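Local coordinates for [Ribosomal protein bS18]-alanine N-acetyltransferase (Escherichia coli O157:H7, PDB 5ISV) that probably acetylates the N-terminal alanine of ribosomal protein bS18, transferring the acetyl group from acetyl-CoA as a GNAT-family enzyme of the RimI subfamily, at residues Y40-L45 and F54-V59; D62-F67 and A98-E103. All blocks are in the same frame, centred on the assembly; numbering follows the deposited sequence. Where two conformers were deposited one is given.

How the contacts relate
Both contacts belong to the same mixed sheet, with centres about 11 Å apart, and they follow one another along the chain. Contact 1 joins the hairpin strands 43-47 and 50-60; contact 2 joins strand 63-71 to strand 99-105, with helix 80-94 in the connection between them. Strands 50-60 and 63-71 are antiparallel neighbours, so the two contacts meet directly: I56 O lies 2.8 Å from F67 N, probably a hydrogen bond, and T57 packs on L66. Together they build the middle of the GNAT fold, running from the hairpin beside the predicted acetyl-CoA site at I69, A70 and V71 to the strand carrying E103, the predicted proton acceptor.

Contact 1: Y40-L45 and F54-V59; sequences YLNFQL and FAITQV
The carbonyl oxygen A55 O is held from three directions: it accepts the N-H of F43 at 3.0 Å in its carbonyl plane, takes a weak bond from a water, and is touched by the CA-H of N42. F43 and A55 form an antiparallel hydrogen-bonded pair, returned by A55 N to F43 O. Toward Y40, L41 N still donates to T57 O, at 2.9 Å and nearly straight (171°), but the reciprocal donor, T57 N, turns to a side chain and bonds N42 OD1 at 3.0 Å. Asparagine suits this place because its short amide, with CG beside its own backbone N (chi1 -67°), can offer a carbonyl that mimics a main-chain one, while ND2 donates to N35 O. L41 O instead receives the water at 2.7 Å, and this water lies 2.8 Å from T57 OG1, so threonine supplies a third polar site. Both methyls of I56 lie against one face of the N42 amide, CD1 over its CG and CG2 nearer OD1; I56 CG2 also reaches Y40 CE2 at 3.9 Å. Over one face of the Y40 ring lies Q58 CG, a CH-pi contact 4.1 Å from the ring centroid; with CG anti to its backbone N (chi1 -163°), Q58 sets that methylene there, and the phenol oxygen is hydrogen-bonded to N35 OD1. On the other side of the sheet L41 and F43 lean on helix 80-94. An amide and a water thus continue the bonding where regular strand pairing gives out, so that T57 N and L41 O find partners although they do not bond each other.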
loop_
_atom_site.group_PDB
_atom_site.type_symbol
_atom_site.label_atom_id
_atom_site.label_comp_id
_atom_site.label_asym_id
_atom_site.label_seq_id
_atom_site.Cartn_x
_atom_site.Cartn_y
_atom_site.Cartn_z
ATOM N N TYR A 40 -0.550 12.048 4.289
ATOM C CA TYR A 40 -0.029 10.690 4.284
ATOM C C TYR A 40 -0.200 9.977 5.619
ATOM O O TYR A 40 -0.141 10.578 6.654
ATOM C CB TYR A 40 1.411 10.684 3.795
ATOM C CG TYR A 40 1.433 10.879 2.302
ATOM C CD1 TYR A 40 1.320 12.158 1.749
ATOM C CD2 TYR A 40 1.520 9.802 1.436
ATOM C CE1 TYR A 40 1.330 12.324 0.384
ATOM C CE2 TYR A 40 1.521 9.954 0.046
ATOM C CZ TYR A 40 1.407 11.236 -0.476
ATOM O OH TYR A 40 1.330 11.417 -1.853
ATOM N N LEU A 41 -0.395 8.674 5.506
ATOM C CA LEU A 41 -0.377 7.742 6.655
ATOM C C LEU A 41 0.533 6.609 6.264
ATOM O O LEU A 41 0.068 5.545 5.865
ATOM C CB LEU A 41 -1.807 7.262 6.960
ATOM C CG LEU A 41 -2.021 6.506 8.284
ATOM C CD1 LEU A 41 -1.767 7.413 9.466
ATOM C CD2 LEU A 41 -3.418 5.919 8.373
ATOM N N ASN A 42 1.844 6.868 6.396
ATOM C CA ASN A 42 2.865 5.948 5.914
ATOM C C ASN A 42 3.380 5.096 7.088
ATOM O O ASN A 42 3.571 5.599 8.180
ATOM C CB ASN A 42 4.040 6.763 5.343
ATOM C CG ASN A 42 3.637 7.527 4.082
ATOM O OD1 ASN A 42 2.634 7.189 3.468
ATOM N ND2 ASN A 42 4.410 8.514 3.685
ATOM N N PHE A 43 3.659 3.845 6.789
ATOM C CA PHE A 43 4.085 2.841 7.827
ATOM C C PHE A 43 5.307 2.088 7.348
ATOM O O PHE A 43 5.536 1.886 6.158
ATOM C CB PHE A 43 2.942 1.840 8.106
ATOM C CG PHE A 43 1.768 2.443 8.821
ATOM C CD1 PHE A 43 1.884 2.889 10.148
ATOM C CD2 PHE A 43 0.537 2.601 8.157
ATOM C CE1 PHE A 43 0.828 3.446 10.816
ATOM C CE2 PHE A 43 -0.521 3.181 8.816
ATOM C CZ PHE A 43 -0.388 3.611 10.126
ATOM N N GLN A 44 6.066 1.582 8.352
ATOM C CA GLN A 44 7.219 0.715 8.103
ATOM C C GLN A 44 7.114 -0.482 9.043
ATOM O O GLN A 44 6.458 -0.388 10.086
ATOM C CB GLN A 44 8.512 1.470 8.389
ATOM C CG GLN A 44 8.624 1.980 9.838
ATOM C CD GLN A 44 9.988 2.521 10.193
ATOM O OE1 GLN A 44 10.995 1.904 9.885
ATOM N NE2 GLN A 44 10.028 3.683 10.823
ATOM N N LEU A 45 7.644 -1.598 8.566
ATOM C CA LEU A 45 7.762 -2.804 9.425
ATOM C C LEU A 45 9.243 -3.094 9.539
ATOM O O LEU A 45 9.973 -3.173 8.558
ATOM C CB LEU A 45 7.022 -3.970 8.778
ATOM C CG LEU A 45 6.956 -5.249 9.618
ATOM C CD1 LEU A 45 5.726 -6.066 9.314
ATOM C CD2 LEU A 45 8.208 -6.120 9.466
ATOM N N PHE A 54 7.719 -1.332 3.728
ATOM C CA PHE A 54 7.056 -0.045 3.962
ATOM C C PHE A 54 5.795 0.036 3.078
ATOM O O PHE A 54 5.689 -0.698 2.116
ATOM C CB PHE A 54 7.980 1.145 3.592
ATOM C CG PHE A 54 8.332 1.212 2.141
ATOM C CD1 PHE A 54 7.452 1.823 1.221
ATOM C CD2 PHE A 54 9.483 0.657 1.638
ATOM C CE1 PHE A 54 7.756 1.816 -0.096
ATOM C CE2 PHE A 54 9.792 0.678 0.309
ATOM C CZ PHE A 54 8.914 1.269 -0.577
ATOM N N ALA A 55 4.904 0.921 3.521
ATOM C CA ALA A 55 3.650 1.192 2.754
ATOM C C ALA A 55 3.406 2.688 2.805
ATOM O O ALA A 55 3.358 3.301 3.843
ATOM C CB ALA A 55 2.500 0.445 3.358
ATOM N N ILE A 56 3.157 3.250 1.614
ATOM C CA ILE A 56 2.941 4.712 1.431
ATOM C C ILE A 56 1.475 4.883 1.010
ATOM O O ILE A 56 1.071 4.381 -0.053
ATOM C CB ILE A 56 3.859 5.225 0.337
ATOM C CG1 ILE A 56 5.315 4.887 0.489
ATOM C CG2 ILE A 56 3.675 6.745 0.125
ATOM C CD1 ILE A 56 5.937 5.432 1.726
ATOM N N THR A 57 0.723 5.627 1.822
ATOM C CA THR A 57 -0.720 5.767 1.600
ATOM C C THR A 57 -1.124 7.212 1.783
ATOM O O THR A 57 -0.770 7.829 2.775
ATOM C CB THR A 57 -1.522 4.905 2.599
ATOM O OG1 THR A 57 -1.133 3.538 2.463
ATOM C CG2 THR A 57 -3.050 4.991 2.389
ATOM N N GLN A 58 -1.884 7.769 0.786
ATOM C CA GLN A 58 -2.400 9.112 0.917
ATOM C C GLN A 58 -3.846 8.965 1.360
ATOM O O GLN A 58 -4.565 8.130 0.800
ATOM C CB GLN A 58 -2.340 9.799 -0.489
ATOM C CG GLN A 58 -2.450 11.293 -0.518
ATOM C CD GLN A 58 -2.555 11.747 -1.978
ATOM O OE1 GLN A 58 -1.558 12.019 -2.644
ATOM N NE2 GLN A 58 -3.712 11.578 -2.507
ATOM N N VAL A 59 -4.277 9.759 2.330
ATOM C CA VAL A 59 -5.664 9.800 2.770
ATOM C C VAL A 59 -6.230 11.183 2.451
ATOM O O VAL A 59 -5.726 12.181 2.959
ATOM C CB VAL A 59 -5.802 9.530 4.292
ATOM C CG1 VAL A 59 -7.270 9.509 4.694
ATOM C CG2 VAL A 59 -5.139 8.202 4.678
HETATM O O HOH W 1 0.591 3.170 4.612
#

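Contact 2: D62-F67 and A98-E103; sequences DEATLF and ATLWLE
The indole of W101 has a carbonyl at its edge: A64 O lies in the ring plane, 3.4 Å from CD1. W101 is on the face of the sheet that bears E63, T65 and T99; with CG beside its backbone N (chi1 -62°) the indole turns back along its own strand so that NE1 gives a weak bond to T99 OG1, 3.0 Å long but bent to 127°. A wide aromatic suits this place: it spans from its own strand to I141 and A143 on strand 136-145. The two backbones pair in parallel. A98 N donates to D62 O at 2.7 Å, T99 O accepts A64 N, A64 O accepts W101 N at 2.9 Å, and W101 O takes L66 N almost along its C=O axis. On the other face these two strands present apolar residues, A64 and L100. Small A64 brings its CB to L100 CD1 at 3.8 Å, and both residues pack on helix 80-94. L66 and L102 lie side by side, their CB atoms 3.9 Å apart. Past this pair the direct bonding stops: a water donates to L66 O at 2.7 Å and accepts from E103 N. E103, the predicted proton acceptor, forms a salt bridge with R126. The whole is the beta-alpha-beta unit of strand 63-71, helix 80-94 and strand 99-105, and the water-bridged end is consistent with the characteristic GNAT splay of two parallel strands, where, in GNAT enzymes, the pantetheine arm of acetyl-CoA enters.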
loop_
_atom_site.group_PDB
_atom_site.type_symbol
_atom_site.label_atom_id
_atom_site.label_comp_id
_atom_site.label_asym_id
_atom_site.label_seq_id
_atom_site.Cartn_x
_atom_site.Cartn_y
_atom_site.Cartn_z
ATOM N N ASP A 62 -12.299 10.833 3.423
ATOM C CA ASP A 62 -12.518 9.478 3.938
ATOM C C ASP A 62 -12.108 8.389 2.925
ATOM O O ASP A 62 -12.606 7.262 3.001
ATOM C CB ASP A 62 -13.992 9.279 4.330
ATOM C CG ASP A 62 -14.944 9.422 3.152
ATOM O OD1 ASP A 62 -14.503 9.874 2.082
ATOM O OD2 ASP A 62 -16.112 9.038 3.313
ATOM N N GLU A 63 -11.195 8.708 2.017
ATOM C CA GLU A 63 -10.691 7.767 1.029
ATOM C C GLU A 63 -9.181 7.695 1.034
ATOM O O GLU A 63 -8.495 8.696 0.921
ATOM C CB GLU A 63 -11.185 8.172 -0.351
ATOM C CG GLU A 63 -12.709 8.163 -0.456
ATOM C CD GLU A 63 -13.232 8.763 -1.735
ATOM O OE1 GLU A 63 -12.496 9.488 -2.459
ATOM O OE2 GLU A 63 -14.411 8.515 -1.985
ATOM N N ALA A 64 -8.681 6.471 1.083
ATOM C CA ALA A 64 -7.246 6.249 1.131
ATOM C C ALA A 64 -6.777 5.579 -0.146
ATOM O O ALA A 64 -7.499 4.778 -0.731
ATOM C CB ALA A 64 -6.889 5.387 2.340
ATOM N N THR A 65 -5.589 5.941 -0.617
ATOM C CA THR A 65 -5.001 5.353 -1.782
ATOM C C THR A 65 -3.572 4.899 -1.453
ATOM O O THR A 65 -2.744 5.713 -1.052
ATOM C CB THR A 65 -4.976 6.357 -2.944
ATOM O OG1 THR A 65 -6.329 6.705 -3.263
ATOM C CG2 THR A 65 -4.354 5.761 -4.154
ATOM N N LEU A 66 -3.302 3.622 -1.727
ATOM C CA LEU A 66 -1.964 3.045 -1.546
ATOM C C LEU A 66 -1.123 3.445 -2.770
ATOM O O LEU A 66 -1.434 3.038 -3.915
ATOM C CB LEU A 66 -2.053 1.524 -1.424
ATOM C CG LEU A 66 -0.741 0.787 -1.159
ATOM C CD1 LEU A 66 -0.192 1.067 0.229
ATOM C CD2 LEU A 66 -0.974 -0.703 -1.404
ATOM N N PHE A 67 -0.117 4.281 -2.575
ATOM C CA PHE A 67 0.766 4.732 -3.637
ATOM C C PHE A 67 1.890 3.715 -3.897
ATOM O O PHE A 67 2.388 3.644 -5.019
ATOM C CB PHE A 67 1.318 6.140 -3.372
ATOM C CG PHE A 67 0.444 7.236 -3.956
ATOM C CD1 PHE A 67 -0.804 7.520 -3.401
ATOM C CD2 PHE A 67 0.848 7.917 -5.084
ATOM C CE1 PHE A 67 -1.653 8.479 -3.962
ATOM C CE2 PHE A 67 0.038 8.918 -5.626
ATOM C CZ PHE A 67 -1.195 9.200 -5.053
ATOM N N ALA A 98 -13.613 5.241 4.507
ATOM C CA ALA A 98 -14.600 4.422 3.802
ATOM C C ALA A 98 -14.026 3.368 2.882
ATOM O O ALA A 98 -14.558 2.255 2.813
ATOM C CB ALA A 98 -15.524 5.320 3.019
ATOM N N THR A 99 -12.986 3.721 2.128
ATOM C CA THR A 99 -12.385 2.800 1.163
ATOM C C THR A 99 -10.892 2.972 1.140
ATOM O O THR A 99 -10.380 4.035 1.539
ATOM C CB THR A 99 -12.909 3.049 -0.271
ATOM O OG1 THR A 99 -12.663 4.420 -0.612
ATOM C CG2 THR A 99 -14.395 2.744 -0.391
ATOM N N LEU A 100 -10.221 1.885 0.736
ATOM C CA LEU A 100 -8.803 1.889 0.383
ATOM C C LEU A 100 -8.686 1.398 -1.077
ATOM O O LEU A 100 -9.172 0.333 -1.419
ATOM C CB LEU A 100 -8.007 0.989 1.337
ATOM C CG LEU A 100 -6.557 0.707 0.976
ATOM C CD1 LEU A 100 -5.716 1.993 0.987
ATOM C CD2 LEU A 100 -5.954 -0.260 2.005
ATOM N N TRP A 101 -7.947 2.141 -1.875
ATOM C CA TRP A 101 -7.712 1.860 -3.298
ATOM C C TRP A 101 -6.239 1.558 -3.546
ATOM O O TRP A 101 -5.367 2.113 -2.887
ATOM C CB TRP A 101 -8.042 3.134 -4.131
ATOM C CG TRP A 101 -9.423 3.559 -4.028
ATOM C CD1 TRP A 101 -9.995 4.307 -3.030
ATOM C CD2 TRP A 101 -10.466 3.237 -4.945
ATOM N NE1 TRP A 101 -11.333 4.450 -3.269
ATOM C CE2 TRP A 101 -11.651 3.790 -4.432
ATOM C CE3 TRP A 101 -10.523 2.509 -6.140
ATOM C CZ2 TRP A 101 -12.874 3.698 -5.112
ATOM C CZ3 TRP A 101 -11.766 2.404 -6.814
ATOM C CH2 TRP A 101 -12.908 2.978 -6.292
ATOM N N LEU A 102 -5.975 0.724 -4.520
ATOM C CA LEU A 102 -4.593 0.482 -4.987
ATOM C C LEU A 102 -4.594 0.121 -6.446
ATOM O O LEU A 102 -5.653 -0.151 -7.030
ATOM C CB LEU A 102 -3.880 -0.640 -4.173
ATOM C CG LEU A 102 -4.500 -2.033 -4.210
ATOM C CD1 LEU A 102 -4.153 -2.849 -5.457
ATOM C CD2 LEU A 102 -4.047 -2.830 -2.977
ATOM N N GLU A 103 -3.410 0.124 -7.040
ATOM C CA GLU A 103 -3.219 -0.231 -8.429
ATOM C C GLU A 103 -2.127 -1.305 -8.485
ATOM O O GLU A 103 -1.122 -1.198 -7.750
ATOM C CB GLU A 103 -2.735 1.012 -9.170
ATOM C CG GLU A 103 -3.407 1.286 -10.453
ATOM C CD GLU A 103 -3.169 2.696 -10.966
ATOM O OE1 GLU A 103 -2.120 3.287 -10.675
ATOM O OE2 GLU A 103 -4.047 3.211 -11.672
HETATM O O HOH W 2 -0.853 1.061 -5.721
#